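Local coordinates for protein phosphoglycerate kinase (Coxiella burnetii, PDB 4NG4) that catalyses the reversible transfer of a phosphate group between ATP and 3-phosphoglycerate, the first ATP-yielding step of glycolysis, at residues N230-S243 with N289-D301. Numbering follows the deposited sequence.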
# COMPACT_ATOMS: atom_id res chain seq x y z
N ASN A 230 -16.43 -15.85 -1.73
CA ASN A 230 -16.90 -17.04 -2.45
C ASN A 230 -16.19 -18.33 -1.97
O ASN A 230 -16.81 -19.38 -1.84
CB ASN A 230 -16.74 -16.86 -3.98
CG ASN A 230 -17.55 -15.68 -4.54
OD1 ASN A 230 -17.19 -15.10 -5.58
ND2 ASN A 230 -18.62 -15.32 -3.86
N THR A 231 -14.89 -18.23 -1.69
CA THR A 231 -14.17 -19.37 -1.11
C THR A 231 -14.72 -19.74 0.26
O THR A 231 -14.89 -20.91 0.57
CB THR A 231 -12.62 -19.12 -0.99
OG1 THR A 231 -12.07 -18.77 -2.27
CG2 THR A 231 -11.91 -20.35 -0.48
N PHE A 232 -14.99 -18.74 1.09
CA PHE A 232 -15.46 -18.99 2.45
C PHE A 232 -16.85 -19.62 2.48
O PHE A 232 -17.10 -20.59 3.20
CB PHE A 232 -15.44 -17.71 3.29
CG PHE A 232 -14.11 -17.41 3.93
CD1 PHE A 232 -13.80 -17.93 5.17
CD2 PHE A 232 -13.19 -16.61 3.30
CE1 PHE A 232 -12.60 -17.66 5.77
CE2 PHE A 232 -11.99 -16.34 3.87
CZ PHE A 232 -11.68 -16.87 5.12
N LEU A 233 -17.75 -19.06 1.67
CA LEU A 233 -19.08 -19.60 1.48
C LEU A 233 -19.06 -21.09 1.04
O LEU A 233 -19.97 -21.86 1.38
CB LEU A 233 -19.83 -18.76 0.45
CG LEU A 233 -20.29 -17.32 0.75
CD1 LEU A 233 -21.04 -16.73 -0.45
CD2 LEU A 233 -21.18 -17.27 1.97
N LYS A 234 -18.05 -21.49 0.29
CA LYS A 234 -17.95 -22.85 -0.21
C LYS A 234 -17.31 -23.78 0.84
O LYS A 234 -17.67 -24.97 0.95
CB LYS A 234 -17.17 -22.87 -1.53
CG LYS A 234 -16.99 -24.24 -2.17
CD LYS A 234 -16.93 -24.08 -3.65
CE LYS A 234 -16.23 -25.21 -4.34
NZ LYS A 234 -16.16 -24.81 -5.80
N ALA A 235 -16.38 -23.24 1.63
CA ALA A 235 -15.86 -23.94 2.82
C ALA A 235 -16.97 -24.25 3.80
O ALA A 235 -16.91 -25.26 4.46
CB ALA A 235 -14.78 -23.12 3.51
N GLN A 236 -17.97 -23.38 3.88
CA GLN A 236 -19.14 -23.60 4.75
C GLN A 236 -20.16 -24.59 4.18
O GLN A 236 -21.08 -25.00 4.88
CB GLN A 236 -19.84 -22.27 5.05
CG GLN A 236 -19.06 -21.39 6.02
CD GLN A 236 -19.96 -20.55 6.88
OE1 GLN A 236 -21.08 -20.17 6.49
NE2 GLN A 236 -19.49 -20.26 8.07
N GLY A 237 -20.02 -24.95 2.92
CA GLY A 237 -20.87 -25.97 2.31
C GLY A 237 -21.99 -25.44 1.43
O GLY A 237 -22.84 -26.20 1.01
N TYR A 238 -21.98 -24.14 1.14
CA TYR A 238 -22.93 -23.57 0.19
C TYR A 238 -22.52 -23.96 -1.22
O TYR A 238 -21.37 -24.30 -1.47
CB TYR A 238 -23.01 -22.04 0.30
CG TYR A 238 -23.45 -21.51 1.65
CD1 TYR A 238 -24.80 -21.48 2.00
CD2 TYR A 238 -22.54 -21.03 2.57
CE1 TYR A 238 -25.20 -20.99 3.24
CE2 TYR A 238 -22.93 -20.53 3.80
CZ TYR A 238 -24.26 -20.51 4.14
OH TYR A 238 -24.62 -20.01 5.38
N SER A 239 -23.50 -23.94 -2.13
CA SER A 239 -23.28 -24.11 -3.56
C SER A 239 -23.14 -22.73 -4.22
O SER A 239 -23.94 -21.84 -3.96
CB SER A 239 -24.46 -24.87 -4.19
OG SER A 239 -24.56 -26.17 -3.64
N ILE A 240 -22.13 -22.55 -5.06
CA ILE A 240 -21.93 -21.27 -5.73
C ILE A 240 -21.63 -21.37 -7.23
O ILE A 240 -21.08 -20.44 -7.82
CB ILE A 240 -20.85 -20.44 -5.00
CG1 ILE A 240 -19.46 -21.06 -5.18
CG2 ILE A 240 -21.18 -20.34 -3.52
CD1 ILE A 240 -18.40 -20.39 -4.35
N GLY A 241 -22.03 -22.47 -7.86
CA GLY A 241 -21.94 -22.61 -9.32
C GLY A 241 -20.53 -22.44 -9.86
O GLY A 241 -19.59 -23.08 -9.39
N LYS A 242 -20.37 -21.55 -10.83
CA LYS A 242 -19.09 -21.30 -11.45
C LYS A 242 -18.40 -20.08 -10.85
O LYS A 242 -17.42 -19.61 -11.40
CB LYS A 242 -19.28 -21.17 -12.96
CG LYS A 242 -19.80 -22.48 -13.62
CD LYS A 242 -20.21 -22.33 -15.10
CE LYS A 242 -20.79 -23.67 -15.62
NZ LYS A 242 -21.40 -23.65 -16.97
N SER A 243 -18.87 -19.60 -9.71
CA SER A 243 -18.21 -18.45 -9.03
C SER A 243 -16.73 -18.68 -8.84
O SER A 243 -16.30 -19.81 -8.62
CB SER A 243 -18.83 -18.16 -7.65
OG SER A 243 -20.22 -17.96 -7.73
N ASN A 289 -30.88 -15.44 -2.75
CA ASN A 289 -30.34 -15.97 -1.53
C ASN A 289 -29.25 -16.97 -1.90
O ASN A 289 -29.38 -17.75 -2.87
CB ASN A 289 -31.42 -16.66 -0.70
CG ASN A 289 -31.01 -16.84 0.76
OD1 ASN A 289 -29.97 -17.46 1.08
ND2 ASN A 289 -31.83 -16.29 1.67
N ILE A 290 -28.17 -16.93 -1.14
CA ILE A 290 -27.11 -17.90 -1.27
C ILE A 290 -27.64 -19.34 -1.48
O ILE A 290 -27.03 -20.12 -2.23
CB ILE A 290 -26.19 -17.77 -0.05
CG1 ILE A 290 -25.01 -18.73 -0.12
CG2 ILE A 290 -26.98 -17.96 1.25
CD1 ILE A 290 -24.10 -18.59 1.10
N ASP A 291 -28.76 -19.69 -0.85
CA ASP A 291 -29.47 -20.96 -1.10
C ASP A 291 -29.63 -21.25 -2.58
O ASP A 291 -29.40 -22.37 -3.03
CB ASP A 291 -30.91 -20.92 -0.53
CG ASP A 291 -30.97 -20.65 0.96
OD1 ASP A 291 -30.08 -21.11 1.71
OD2 ASP A 291 -31.94 -19.99 1.39
N ALA A 292 -30.06 -20.23 -3.32
CA ALA A 292 -30.71 -20.41 -4.62
C ALA A 292 -29.77 -20.36 -5.83
O ALA A 292 -30.25 -20.43 -6.95
CB ALA A 292 -31.82 -19.38 -4.79
N VAL A 293 -28.45 -20.29 -5.60
CA VAL A 293 -27.47 -20.24 -6.69
C VAL A 293 -27.41 -21.59 -7.43
O VAL A 293 -27.00 -22.59 -6.85
CB VAL A 293 -26.04 -19.85 -6.21
CG1 VAL A 293 -25.06 -19.81 -7.37
CG2 VAL A 293 -26.05 -18.49 -5.51
N THR A 294 -27.80 -21.58 -8.71
CA THR A 294 -27.83 -22.79 -9.53
C THR A 294 -26.44 -23.05 -10.14
O THR A 294 -25.49 -22.32 -9.88
CB THR A 294 -28.93 -22.69 -10.61
OG1 THR A 294 -28.61 -21.68 -11.57
CG2 THR A 294 -30.28 -22.37 -9.95
N SER A 295 -26.33 -24.10 -10.94
CA SER A 295 -25.02 -24.67 -11.26
C SER A 295 -24.21 -23.94 -12.34
O SER A 295 -23.03 -24.22 -12.49
CB SER A 295 -25.14 -26.15 -11.62
OG SER A 295 -25.61 -26.33 -12.95
N ASN A 296 -24.82 -23.04 -13.09
CA ASN A 296 -24.02 -22.23 -14.03
C ASN A 296 -24.33 -20.75 -13.95
O ASN A 296 -24.50 -20.09 -14.97
CB ASN A 296 -24.10 -22.76 -15.47
CG ASN A 296 -25.50 -22.78 -16.01
OD1 ASN A 296 -26.47 -22.63 -15.26
ND2 ASN A 296 -25.63 -22.97 -17.31
N GLU A 297 -24.40 -20.28 -12.71
CA GLU A 297 -24.39 -18.86 -12.38
C GLU A 297 -23.12 -18.59 -11.57
O GLU A 297 -22.49 -19.52 -11.09
CB GLU A 297 -25.58 -18.51 -11.50
CG GLU A 297 -26.91 -18.75 -12.13
CD GLU A 297 -28.05 -18.30 -11.22
OE1 GLU A 297 -28.28 -18.93 -10.15
OE2 GLU A 297 -28.71 -17.32 -11.59
N SER A 298 -22.77 -17.32 -11.43
CA SER A 298 -21.60 -16.94 -10.65
C SER A 298 -21.96 -15.71 -9.83
O SER A 298 -22.76 -14.88 -10.26
CB SER A 298 -20.42 -16.60 -11.57
OG SER A 298 -20.31 -17.49 -12.66
N ILE A 299 -21.35 -15.60 -8.65
CA ILE A 299 -21.58 -14.44 -7.78
C ILE A 299 -20.65 -13.30 -8.16
O ILE A 299 -19.44 -13.44 -8.13
CB ILE A 299 -21.34 -14.80 -6.31
CG1 ILE A 299 -22.34 -15.90 -5.88
CG2 ILE A 299 -21.50 -13.56 -5.43
CD1 ILE A 299 -22.10 -16.44 -4.46
N PHE A 300 -21.23 -12.15 -8.53
CA PHE A 300 -20.47 -10.95 -8.89
C PHE A 300 -20.62 -9.77 -7.92
O PHE A 300 -19.93 -8.76 -8.05
CB PHE A 300 -20.88 -10.49 -10.28
CG PHE A 300 -20.73 -11.55 -11.36
CD1 PHE A 300 -19.55 -12.25 -11.50
CD2 PHE A 300 -21.77 -11.82 -12.23
CE1 PHE A 300 -19.40 -13.19 -12.49
CE2 PHE A 300 -21.62 -12.76 -13.21
CZ PHE A 300 -20.43 -13.45 -13.34
N ASP A 301 -21.51 -9.89 -6.95
CA ASP A 301 -21.72 -8.81 -5.99
C ASP A 301 -22.50 -9.33 -4.81
O ASP A 301 -23.13 -10.38 -4.90
CB ASP A 301 -22.49 -7.63 -6.63
CG ASP A 301 -22.10 -6.26 -6.05
OD1 ASP A 301 -21.18 -6.17 -5.20
OD2 ASP A 301 -22.74 -5.25 -6.46
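K242 N donates to E297 O (2.9 Å), joining the type II' turn I240–S243 to the loop that leads into strand 298-300, and the two backbones come closest, CA to CA, at S243 and S298 (4.0 Å). G241, with a positive phi that favours glycine, presents its CA to the carbonyl oxygens of T294, S295 and E297. The hydroxyl of S243 links both segments: OG lies beside its own backbone N (chi1 -55°), donates to I240 O at 2.6 Å in the carbonyl plane, and accepts from I299 N (2.8 Å, 157° at the hydrogen). I240 O is thus gripped twice, since S243 N also donates to it across the turn. These contacts lie in the nucleotide-binding domain of the two-domain phosphoglycerate kinase fold, where they join the Schellman-terminated end of helix 227-235 to an outer strand of the three-stranded antiparallel sheet. N230 and I299 both line the ADP pocket; their side chains run antiparallel past one another, bringing N230 ND2 to 3.7 Å from I299 CB, while I299 O accepts a weak hydrogen bond from the adenine amino group of ADP. I299 CD1 also meets L233 CD1 and I240 CG2. Farther out, with chi1 and chi2 both near 180°, the I290 chain is extended and lays CD1 over one face of the Y238 ring and against L233 CD2. At the other end, CD and CE of the extended K242 chain pack along N296 CB.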